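Local coordinates for Bcl10-interacting CARD protein (Homo sapiens, PDB 4FH0) that counters the BCL10-driven activation of NF-kappa-B and binds BCL10 through its caspase recruitment domain, the part of the protein studied here, at residues 8-13 and 80-85; 21-26 and 90-95; 31-36 and 42-47. The protein carries 2 engineered substitutions. All coordinates share one frame; numbering follows the deposited sequence.

Contact 1 of 3, residues 8-13 and 80-85; sequences CDRLVQ and EFYRAL. With SO4 (sulfate ion), chain C.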
loop_
_atom_site.group_PDB
_atom_site.type_symbol
_atom_site.label_atom_id
_atom_site.label_comp_id
_atom_site.label_asym_id
_atom_site.label_seq_id
_atom_site.Cartn_x
_atom_site.Cartn_y
_atom_site.Cartn_z
ATOM N N CYS A 8 -9.126 -4.231 -6.866
ATOM C CA CYS A 8 -8.114 -3.921 -7.895
ATOM C C CYS A 8 -8.485 -2.653 -8.631
ATOM O O CYS A 8 -7.673 -1.776 -8.872
ATOM C CB CYS A 8 -7.989 -5.043 -8.931
ATOM S SG CYS A 8 -7.257 -6.567 -8.326
ATOM N N ASP A 9 -9.750 -2.565 -9.036
ATOM C CA ASP A 9 -10.206 -1.340 -9.711
ATOM C C ASP A 9 -10.089 -0.127 -8.796
ATOM O O ASP A 9 -9.660 0.947 -9.224
ATOM C CB ASP A 9 -11.671 -1.422 -10.177
ATOM C CG ASP A 9 -11.923 -2.490 -11.179
ATOM O OD1 ASP A 9 -11.113 -2.650 -12.116
ATOM O OD2 ASP A 9 -12.970 -3.164 -11.013
ATOM N N ARG A 10 -10.435 -0.299 -7.528
ATOM C CA ARG A 10 -10.322 0.803 -6.583
ATOM C C ARG A 10 -8.873 1.255 -6.479
ATOM O O ARG A 10 -8.575 2.454 -6.500
ATOM C CB ARG A 10 -10.854 0.394 -5.205
ATOM C CG ARG A 10 -12.358 0.220 -5.186
ATOM C CD ARG A 10 -12.882 -0.069 -3.783
ATOM N NE ARG A 10 -12.600 1.045 -2.896
ATOM C CZ ARG A 10 -12.576 0.984 -1.571
ATOM N NH1 ARG A 10 -12.847 -0.145 -0.934
ATOM N NH2 ARG A 10 -12.273 2.072 -0.894
ATOM N N LEU A 11 -7.956 0.304 -6.366
ATOM C CA LEU A 11 -6.552 0.657 -6.188
ATOM C C LEU A 11 -6.011 1.401 -7.404
ATOM O O LEU A 11 -5.260 2.376 -7.257
ATOM C CB LEU A 11 -5.693 -0.568 -5.871
ATOM C CG LEU A 11 -4.311 -0.216 -5.312
ATOM C CD1 LEU A 11 -4.416 0.619 -4.030
ATOM C CD2 LEU A 11 -3.492 -1.459 -5.076
ATOM N N VAL A 12 -6.377 0.948 -8.597
ATOM C CA VAL A 12 -5.980 1.659 -9.804
ATOM C C VAL A 12 -6.501 3.081 -9.749
ATOM O O VAL A 12 -5.764 4.027 -10.026
ATOM C CB VAL A 12 -6.491 0.931 -11.065
ATOM C CG1 VAL A 12 -6.439 1.851 -12.306
ATOM C CG2 VAL A 12 -5.694 -0.342 -11.284
ATOM N N GLN A 13 -7.766 3.240 -9.378
ATOM C CA GLN A 13 -8.361 4.568 -9.299
ATOM C C GLN A 13 -7.631 5.453 -8.287
ATOM O O GLN A 13 -7.347 6.605 -8.572
ATOM C CB GLN A 13 -9.848 4.505 -8.924
ATOM C CG GLN A 13 -10.499 5.878 -8.893
ATOM C CD GLN A 13 -11.965 5.860 -8.456
ATOM O OE1 GLN A 13 -12.574 4.800 -8.291
ATOM N NE2 GLN A 13 -12.523 7.048 -8.233
ATOM N N GLU A 80 -6.354 -6.561 1.131
ATOM C CA GLU A 80 -5.533 -6.490 2.326
ATOM C C GLU A 80 -4.846 -5.140 2.433
ATOM O O GLU A 80 -4.690 -4.619 3.528
ATOM C CB GLU A 80 -4.519 -7.638 2.358
ATOM C CG GLU A 80 -5.162 -9.009 2.457
ATOM C CD GLU A 80 -5.944 -9.215 3.753
ATOM O OE1 GLU A 80 -5.622 -8.588 4.785
ATOM O OE2 GLU A 80 -6.886 -10.023 3.738
ATOM N N PHE A 81 -4.421 -4.577 1.308
ATOM C CA PHE A 81 -3.836 -3.252 1.341
ATOM C C PHE A 81 -4.826 -2.239 1.918
ATOM O O PHE A 81 -4.457 -1.414 2.747
ATOM C CB PHE A 81 -3.371 -2.801 -0.044
ATOM C CG PHE A 81 -2.938 -1.380 -0.063
ATOM C CD1 PHE A 81 -1.695 -1.010 0.422
ATOM C CD2 PHE A 81 -3.785 -0.399 -0.539
ATOM C CE1 PHE A 81 -1.305 0.333 0.419
ATOM C CE2 PHE A 81 -3.413 0.928 -0.497
ATOM C CZ PHE A 81 -2.170 1.295 -0.035
ATOM N N TYR A 82 -6.084 -2.270 1.471
ATOM C CA TYR A 82 -7.062 -1.316 1.990
ATOM C C TYR A 82 -7.276 -1.492 3.479
ATOM O O TYR A 82 -7.453 -0.512 4.196
ATOM C CB TYR A 82 -8.380 -1.377 1.233
ATOM C CG TYR A 82 -8.305 -0.579 -0.055
ATOM C CD1 TYR A 82 -7.971 -1.173 -1.258
ATOM C CD2 TYR A 82 -8.536 0.782 -0.057
ATOM C CE1 TYR A 82 -7.879 -0.425 -2.418
ATOM C CE2 TYR A 82 -8.464 1.530 -1.221
ATOM C CZ TYR A 82 -8.123 0.935 -2.396
ATOM O OH TYR A 82 -8.007 1.677 -3.562
ATOM N N ARG A 83 -7.262 -2.727 3.959
ATOM C CA ARG A 83 -7.385 -2.932 5.387
ATOM C C ARG A 83 -6.176 -2.344 6.116
ATOM O O ARG A 83 -6.317 -1.672 7.138
ATOM C CB ARG A 83 -7.553 -4.408 5.732
ATOM C CG ARG A 83 -7.549 -4.606 7.261
ATOM C CD ARG A 83 -8.155 -5.927 7.659
ATOM N NE ARG A 83 -7.877 -6.297 9.052
ATOM C CZ ARG A 83 -6.803 -6.985 9.431
ATOM N NH1 ARG A 83 -5.904 -7.363 8.528
ATOM N NH2 ARG A 83 -6.622 -7.304 10.699
ATOM N N ALA A 84 -4.980 -2.556 5.583
ATOM C CA ALA A 84 -3.771 -2.023 6.202
ATOM C C ALA A 84 -3.780 -0.499 6.217
ATOM O O ALA A 84 -3.319 0.149 7.170
ATOM C CB ALA A 84 -2.528 -2.549 5.463
ATOM N N LEU A 85 -4.283 0.090 5.141
ATOM C CA LEU A 85 -4.412 1.539 5.051
ATOM C C LEU A 85 -5.395 2.076 6.085
ATOM O O LEU A 85 -5.161 3.107 6.712
ATOM C CB LEU A 85 -4.854 1.933 3.643
ATOM C CG LEU A 85 -4.796 3.406 3.283
ATOM C CD1 LEU A 85 -3.369 3.878 3.094
ATOM C CD2 LEU A 85 -5.632 3.667 2.025
HETATM S S SO4 C . -12.205 -0.333 2.705
HETATM O O1 SO4 C . -11.660 0.719 1.841
HETATM O O2 SO4 C . -12.891 -1.326 1.885
HETATM O O3 SO4 C . -11.151 -0.938 3.510
HETATM O O4 SO4 C . -13.180 0.269 3.634
#
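Oxygen O1 of a bound sulfate, probably from the crystallisation liquor, is held by both terminal nitrogens of R10, whose guanidinium is also stacked over one face of the Y82 ring. R10 NH1 and R10 NH2 each donate to sulfate O1 over 3.1 Å, and NH1 reaches O2 as well, so the anion sits at the guanidinium edge. A bend at chi3 (62°) swings that group over Y82: R10 CZ is 4.5 Å from the ring centroid, a cation-pi contact with the planes 27° apart. With NE bonded to S98 OG, the edge, face and inner nitrogen together restrict rotation of the guanidinium. The hydroxyl at the far end of the Y82 ring reaches the backbone at R10 and L11, but its hydrogen bond goes to D14. Deeper in, L11 CD1 meets F81 CE2 at 3.7 Å and Y82 CE1 at 4.0 Å; L11 and F81 also touch L70 and the engineered M67 of helix 59-73. The short axes approach to 11.0 Å at 58°, a spacing bridged by the two aromatic rings. Such packing of helix 7-18 against helix 75-88 belongs to the six-helix bundle of the death-domain fold, which includes the CARD family.

Contact 2 of 3, residues 21-26 and 90-95; sequences HGRLSE and QPLHSR. With SO4 (sulfate ion), chain D; SO4 (sulfate ion), chain C.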
loop_
_atom_site.group_PDB
_atom_site.type_symbol
_atom_site.label_atom_id
_atom_site.label_comp_id
_atom_site.label_asym_id
_atom_site.label_seq_id
_atom_site.Cartn_x
_atom_site.Cartn_y
_atom_site.Cartn_z
ATOM N N HIS A 21 2.847 13.340 -3.172
ATOM C CA HIS A 21 3.729 13.702 -2.078
ATOM C C HIS A 21 2.944 14.245 -0.907
ATOM O O HIS A 21 2.042 15.060 -1.094
ATOM C CB HIS A 21 4.732 14.756 -2.516
ATOM C CG HIS A 21 5.708 14.263 -3.520
ATOM N ND1 HIS A 21 5.621 14.584 -4.854
ATOM C CD2 HIS A 21 6.775 13.438 -3.395
ATOM C CE1 HIS A 21 6.617 14.010 -5.504
ATOM N NE2 HIS A 21 7.333 13.313 -4.640
ATOM N N GLY A 22 3.293 13.780 0.293
ATOM C CA GLY A 22 2.650 14.211 1.519
ATOM C C GLY A 22 1.483 13.334 1.957
ATOM O O GLY A 22 1.038 13.403 3.092
ATOM N N ARG A 23 0.989 12.472 1.097
ATOM C CA ARG A 23 -0.199 11.706 1.465
ATOM C C ARG A 23 0.100 10.608 2.486
ATOM O O ARG A 23 -0.657 10.437 3.443
ATOM C CB ARG A 23 -0.871 11.204 0.208
ATOM C CG ARG A 23 -1.448 12.425 -0.634
ATOM C CD ARG A 23 -2.872 12.437 -0.466
ATOM N NE ARG A 23 -3.525 13.644 -0.952
ATOM C CZ ARG A 23 -3.666 14.006 -2.224
ATOM N NH1 ARG A 23 -3.098 13.330 -3.217
ATOM N NH2 ARG A 23 -4.380 15.085 -2.488
ATOM N N LEU A 24 1.201 9.893 2.286
ATOM C CA LEU A 24 1.639 8.878 3.216
ATOM C C LEU A 24 3.051 9.215 3.671
ATOM O O LEU A 24 3.916 9.591 2.873
ATOM C CB LEU A 24 1.615 7.497 2.566
ATOM C CG LEU A 24 0.232 6.886 2.407
ATOM C CD1 LEU A 24 0.287 5.714 1.455
ATOM C CD2 LEU A 24 -0.297 6.454 3.764
ATOM N N SER A 25 3.279 9.086 4.967
ATOM C CA SER A 25 4.611 9.253 5.523
ATOM C C SER A 25 5.385 7.949 5.519
ATOM O O SER A 25 4.807 6.869 5.403
ATOM C CB SER A 25 4.534 9.752 6.951
ATOM O OG SER A 25 4.031 8.732 7.782
ATOM N N GLU A 26 6.695 8.053 5.725
ATOM C CA GLU A 26 7.519 6.868 5.815
ATOM C C GLU A 26 7.018 5.950 6.930
ATOM O O GLU A 26 6.945 4.738 6.746
ATOM C CB GLU A 26 8.981 7.241 6.041
ATOM C CG GLU A 26 9.924 6.052 6.107
ATOM C CD GLU A 26 10.165 5.434 4.752
ATOM O OE1 GLU A 26 10.476 6.188 3.817
ATOM O OE2 GLU A 26 10.031 4.194 4.607
ATOM N N GLN A 90 -5.765 6.021 8.681
ATOM C CA GLN A 90 -7.207 6.167 8.585
ATOM C C GLN A 90 -7.697 7.459 7.922
ATOM O O GLN A 90 -8.614 7.409 7.116
ATOM C CB GLN A 90 -7.863 5.951 9.951
ATOM C CG GLN A 90 -9.366 5.756 9.849
ATOM C CD GLN A 90 -10.136 7.052 9.853
ATOM O OE1 GLN A 90 -9.723 8.045 10.463
ATOM N NE2 GLN A 90 -11.263 7.060 9.143
ATOM N N PRO A 91 -7.098 8.608 8.255
ATOM C CA PRO A 91 -7.568 9.829 7.599
ATOM C C PRO A 91 -7.474 9.749 6.078
ATOM O O PRO A 91 -8.400 10.114 5.354
ATOM C CB PRO A 91 -6.644 10.893 8.176
ATOM C CG PRO A 91 -6.323 10.369 9.525
ATOM C CD PRO A 91 -6.149 8.903 9.337
ATOM N N LEU A 92 -6.361 9.253 5.579
ATOM C CA LEU A 92 -6.200 9.110 4.137
ATOM C C LEU A 92 -7.196 8.093 3.565
ATOM O O LEU A 92 -7.843 8.328 2.539
ATOM C CB LEU A 92 -4.751 8.759 3.775
ATOM C CG LEU A 92 -4.537 8.554 2.281
ATOM C CD1 LEU A 92 -4.898 9.782 1.465
ATOM C CD2 LEU A 92 -3.077 8.172 2.054
ATOM N N HIS A 93 -7.312 6.968 4.254
ATOM C CA HIS A 93 -8.229 5.904 3.871
ATOM C C HIS A 93 -9.631 6.448 3.674
ATOM O O HIS A 93 -10.296 6.135 2.692
ATOM C CB HIS A 93 -8.202 4.816 4.938
ATOM C CG HIS A 93 -9.106 3.657 4.658
ATOM N ND1 HIS A 93 -10.432 3.635 5.038
ATOM C CD2 HIS A 93 -8.858 2.463 4.068
ATOM C CE1 HIS A 93 -10.968 2.480 4.673
ATOM N NE2 HIS A 93 -10.028 1.743 4.103
ATOM N N SER A 94 -10.070 7.302 4.588
ATOM C CA SER A 94 -11.418 7.831 4.527
ATOM C C SER A 94 -11.616 8.816 3.361
ATOM O O SER A 94 -12.721 9.001 2.887
ATOM C CB SER A 94 -11.793 8.484 5.862
ATOM O OG SER A 94 -11.050 9.662 6.092
ATOM N N ARG A 95 -10.544 9.412 2.866
ATOM C CA ARG A 95 -10.631 10.461 1.848
ATOM C C ARG A 95 -10.447 9.945 0.420
ATOM O O ARG A 95 -10.577 10.695 -0.530
ATOM C CB ARG A 95 -9.553 11.516 2.104
ATOM C CG ARG A 95 -9.727 12.346 3.356
ATOM C CD ARG A 95 -8.489 13.191 3.598
ATOM N NE ARG A 95 -8.356 14.250 2.598
ATOM C CZ ARG A 95 -7.204 14.649 2.062
ATOM N NH1 ARG A 95 -6.055 14.078 2.409
ATOM N NH2 ARG A 95 -7.204 15.620 1.160
HETATM S S SO4 D . -3.752 16.804 0.972
HETATM O O1 SO4 D . -4.753 16.817 -0.085
HETATM O O2 SO4 D . -3.414 15.413 1.343
HETATM O O3 SO4 D . -2.529 17.388 0.418
HETATM O O4 SO4 D . -4.178 17.570 2.136
HETATM S S SO4 C . -12.205 -0.333 2.705
HETATM O O1 SO4 C . -11.660 0.719 1.841
HETATM O O2 SO4 C . -12.891 -1.326 1.885
HETATM O O3 SO4 C . -11.151 -0.938 3.510
HETATM O O4 SO4 C . -13.180 0.269 3.634
#
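A partly buried contact joins the loop between helices 7-18 and 26-37 to the closing helix 90-95, combining a leucine pair with two arginines that bind one sulfate. On the inner side L92 is the central residue. Its CG stands anti to the backbone N (chi1 178°), directing the isobutyl group at the loop, where L92 CD2 rests 3.6 Å from L24 CG; the two leucines cross at about a right angle. L92 CD2 also touches the carbonyl oxygen of R23, while CD1 lies beside the aliphatic part of that arginine, 3.9 Å from R23 CD. L24 continues the apolar layer onto L63 and L85.

Toward the outer side, R23 and R95 share oxygens O1 and O2 of the sulfate of chain D, probably carried over from crystallisation. R95 presents its two terminal nitrogens edge-on: NH1 donates to O2 at 3.1 Å with an N-H...O angle of 169°, and NH2 to O1 at 3.0 Å. R23, whose chain is bent at chi2 (-105°), uses NE for O2 at 2.9 Å and NH2 for O1 at 3.0 Å. R23 NE and R95 NH1 are 4.2 Å apart, and the anion they share probably offsets both charges. R23 NH1 is engaged elsewhere, by the backbone oxygen of the engineered M17. S25 then N-caps helix 26-37. In outline this is how the C-terminal helix of the CARD six-helix bundle packs on the bundle, helix 90-95 lying against the connection between helices 7-18 and 26-37.

Contact 3 of 3, residues 31-36 and 42-47; sequences RIILQL and QILTNK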
loop_
_atom_site.group_PDB
_atom_site.type_symbol
_atom_site.label_atom_id
_atom_site.label_comp_id
_atom_site.label_asym_id
_atom_site.label_seq_id
_atom_site.Cartn_x
_atom_site.Cartn_y
_atom_site.Cartn_z
ATOM N N ARG A 31 4.567 0.803 8.458
ATOM C CA ARG A 31 3.612 -0.002 9.208
ATOM C C ARG A 31 2.675 -0.780 8.291
ATOM O O ARG A 31 2.283 -1.895 8.621
ATOM C CB ARG A 31 2.808 0.870 10.152
ATOM C CG ARG A 31 3.672 1.415 11.259
ATOM C CD ARG A 31 2.932 2.396 12.082
ATOM N NE ARG A 31 3.730 2.821 13.216
ATOM C CZ ARG A 31 3.554 3.959 13.878
ATOM N NH1 ARG A 31 2.623 4.836 13.514
ATOM N NH2 ARG A 31 4.333 4.232 14.903
ATOM N N ILE A 32 2.296 -0.187 7.156
ATOM C CA ILE A 32 1.489 -0.878 6.179
ATOM C C ILE A 32 2.244 -2.099 5.643
ATOM O O ILE A 32 1.670 -3.183 5.508
ATOM C CB ILE A 32 1.105 0.088 5.045
ATOM C CG1 ILE A 32 0.078 1.102 5.579
ATOM C CG2 ILE A 32 0.533 -0.659 3.863
ATOM C CD1 ILE A 32 -0.166 2.309 4.674
ATOM N N ILE A 33 3.521 -1.924 5.338
ATOM C CA ILE A 33 4.330 -3.021 4.841
ATOM C C ILE A 33 4.383 -4.142 5.874
ATOM O O ILE A 33 4.242 -5.328 5.544
ATOM C CB ILE A 33 5.720 -2.533 4.472
ATOM C CG1 ILE A 33 5.637 -1.770 3.156
ATOM C CG2 ILE A 33 6.715 -3.697 4.350
ATOM C CD1 ILE A 33 6.818 -0.893 2.921
ATOM N N LEU A 34 4.562 -3.775 7.138
ATOM C CA LEU A 34 4.584 -4.787 8.192
ATOM C C LEU A 34 3.258 -5.528 8.300
ATOM O O LEU A 34 3.232 -6.745 8.449
ATOM C CB LEU A 34 4.976 -4.172 9.510
ATOM C CG LEU A 34 6.467 -3.841 9.502
ATOM C CD1 LEU A 34 6.820 -3.173 10.796
ATOM C CD2 LEU A 34 7.303 -5.092 9.297
ATOM N N GLN A 35 2.162 -4.803 8.178
ATOM C CA GLN A 35 0.840 -5.405 8.192
ATOM C C GLN A 35 0.686 -6.435 7.069
ATOM O O GLN A 35 0.071 -7.475 7.254
ATOM C CB GLN A 35 -0.210 -4.315 8.027
ATOM C CG GLN A 35 -1.582 -4.756 8.369
ATOM C CD GLN A 35 -1.668 -5.089 9.837
ATOM O OE1 GLN A 35 -1.132 -4.370 10.689
ATOM N NE2 GLN A 35 -2.301 -6.178 10.135
ATOM N N LEU A 36 1.263 -6.128 5.909
ATOM C CA LEU A 36 1.177 -7.004 4.756
ATOM C C LEU A 36 2.204 -8.150 4.795
ATOM O O LEU A 36 2.150 -9.052 3.961
ATOM C CB LEU A 36 1.385 -6.196 3.491
ATOM C CG LEU A 36 0.344 -5.135 3.200
ATOM C CD1 LEU A 36 0.780 -4.271 2.003
ATOM C CD2 LEU A 36 -1.018 -5.798 2.960
ATOM N N GLN A 42 -0.098 -13.612 3.970
ATOM C CA GLN A 42 1.125 -12.855 3.793
ATOM C C GLN A 42 1.193 -12.339 2.363
ATOM O O GLN A 42 1.323 -13.102 1.404
ATOM C CB GLN A 42 2.333 -13.728 4.080
ATOM C CG GLN A 42 3.636 -12.984 3.950
ATOM C CD GLN A 42 4.837 -13.832 4.317
ATOM O OE1 GLN A 42 5.027 -14.934 3.793
ATOM N NE2 GLN A 42 5.648 -13.331 5.226
ATOM N N ILE A 43 1.046 -11.032 2.226
ATOM C CA ILE A 43 1.037 -10.396 0.921
ATOM C C ILE A 43 2.452 -10.100 0.439
ATOM O O ILE A 43 2.744 -10.202 -0.762
ATOM C CB ILE A 43 0.206 -9.123 0.992
ATOM C CG1 ILE A 43 -1.223 -9.462 1.454
ATOM C CG2 ILE A 43 0.209 -8.382 -0.332
ATOM C CD1 ILE A 43 -1.879 -10.578 0.706
ATOM N N LEU A 44 3.337 -9.755 1.374
ATOM C CA LEU A 44 4.732 -9.442 1.070
ATOM C C LEU A 44 5.673 -10.357 1.813
ATOM O O LEU A 44 5.576 -10.503 3.033
ATOM C CB LEU A 44 5.050 -8.002 1.451
ATOM C CG LEU A 44 4.252 -6.897 0.759
ATOM C CD1 LEU A 44 4.668 -5.535 1.340
ATOM C CD2 LEU A 44 4.439 -6.931 -0.748
ATOM N N THR A 45 6.593 -10.967 1.074
ATOM C CA THR A 45 7.626 -11.767 1.699
ATOM C C THR A 45 8.578 -10.867 2.485
ATOM O O THR A 45 8.548 -9.649 2.335
ATOM C CB THR A 45 8.454 -12.504 0.637
ATOM O OG1 THR A 45 9.157 -11.542 -0.152
ATOM C CG2 THR A 45 7.565 -13.357 -0.250
ATOM N N ASN A 46 9.440 -11.455 3.306
ATOM C CA ASN A 46 10.422 -10.662 4.022
ATOM C C ASN A 46 11.319 -9.873 3.074
ATOM O O ASN A 46 11.595 -8.712 3.318
ATOM C CB ASN A 46 11.291 -11.549 4.920
ATOM C CG ASN A 46 10.557 -12.034 6.147
ATOM O OD1 ASN A 46 9.356 -11.804 6.318
ATOM N ND2 ASN A 46 11.278 -12.719 7.010
ATOM N N LYS A 47 11.765 -10.495 1.984
ATOM C CA LYS A 47 12.619 -9.770 1.043
ATOM C C LYS A 47 11.871 -8.618 0.371
ATOM O O LYS A 47 12.420 -7.533 0.194
ATOM C CB LYS A 47 13.243 -10.709 0.003
#
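From CB outward, L36 is met by the loop that follows its own helix. L36 CB touches L44 CG and CD1, the latter at 4.0 Å. At the tip the two methyls part company: L36 CD1 stays with L44 CD1 at 4.1 Å, whereas L36 CD2 turns to I43 CG1 at 4.0 Å. With CG anti to the carbonyl carbon (chi1 -64°), the fork faces the two loop residues at once, and the side chains cross one another obliquely. The same leucine supplies the polar half of the contact. Its carbonyl oxygen accepts from two successive amides, I43 N and L44 N, each 2.9 Å from L36 O. The I43 donor lies in the carbonyl plane, but its N-H...O angle is a bent 133°; the L44 donor stands above that plane and makes the straighter bond, at 160°. Nearby, the side chain of N37 bonds L44 O and N46 OD1, and T45 N-caps helix 46-52. Beyond the segments, I43 packs on L70 and L44 on F52. Two amides sharing one acceptor, alongside hydrophobic contacts from the same residue, suggest that L36 pins the turn through both its carbonyl and its side chain, together with the N37 bonds.

How the contacts relate
All three contacts belong to one CARD helical bundle, and helix 75-88 connects them. Contacts 1 and 2, with centres about 13 Å apart, meet where Y82 O lies 3.3 Å from H93 CD2, and they share the sulfate of chain C: H93 NE2 donates to this anion, which R10 holds, and Y7 OH and R99 NH2 also bond it. Contact 3 lies about 15 Å from contact 1, centre to centre; A84 CB against Q35 CG, at 3.8 Å, is one of their meeting points. Contacts 2 and 3 lie on opposite sides of the chain's centre, their centres about 18 Å apart, yet L24 CD2 reaches I32 CD1 at 4.2 Å. Segment 8-13 also carries C8 of the redox-active C8-C78 disulfide, turned from 80-85.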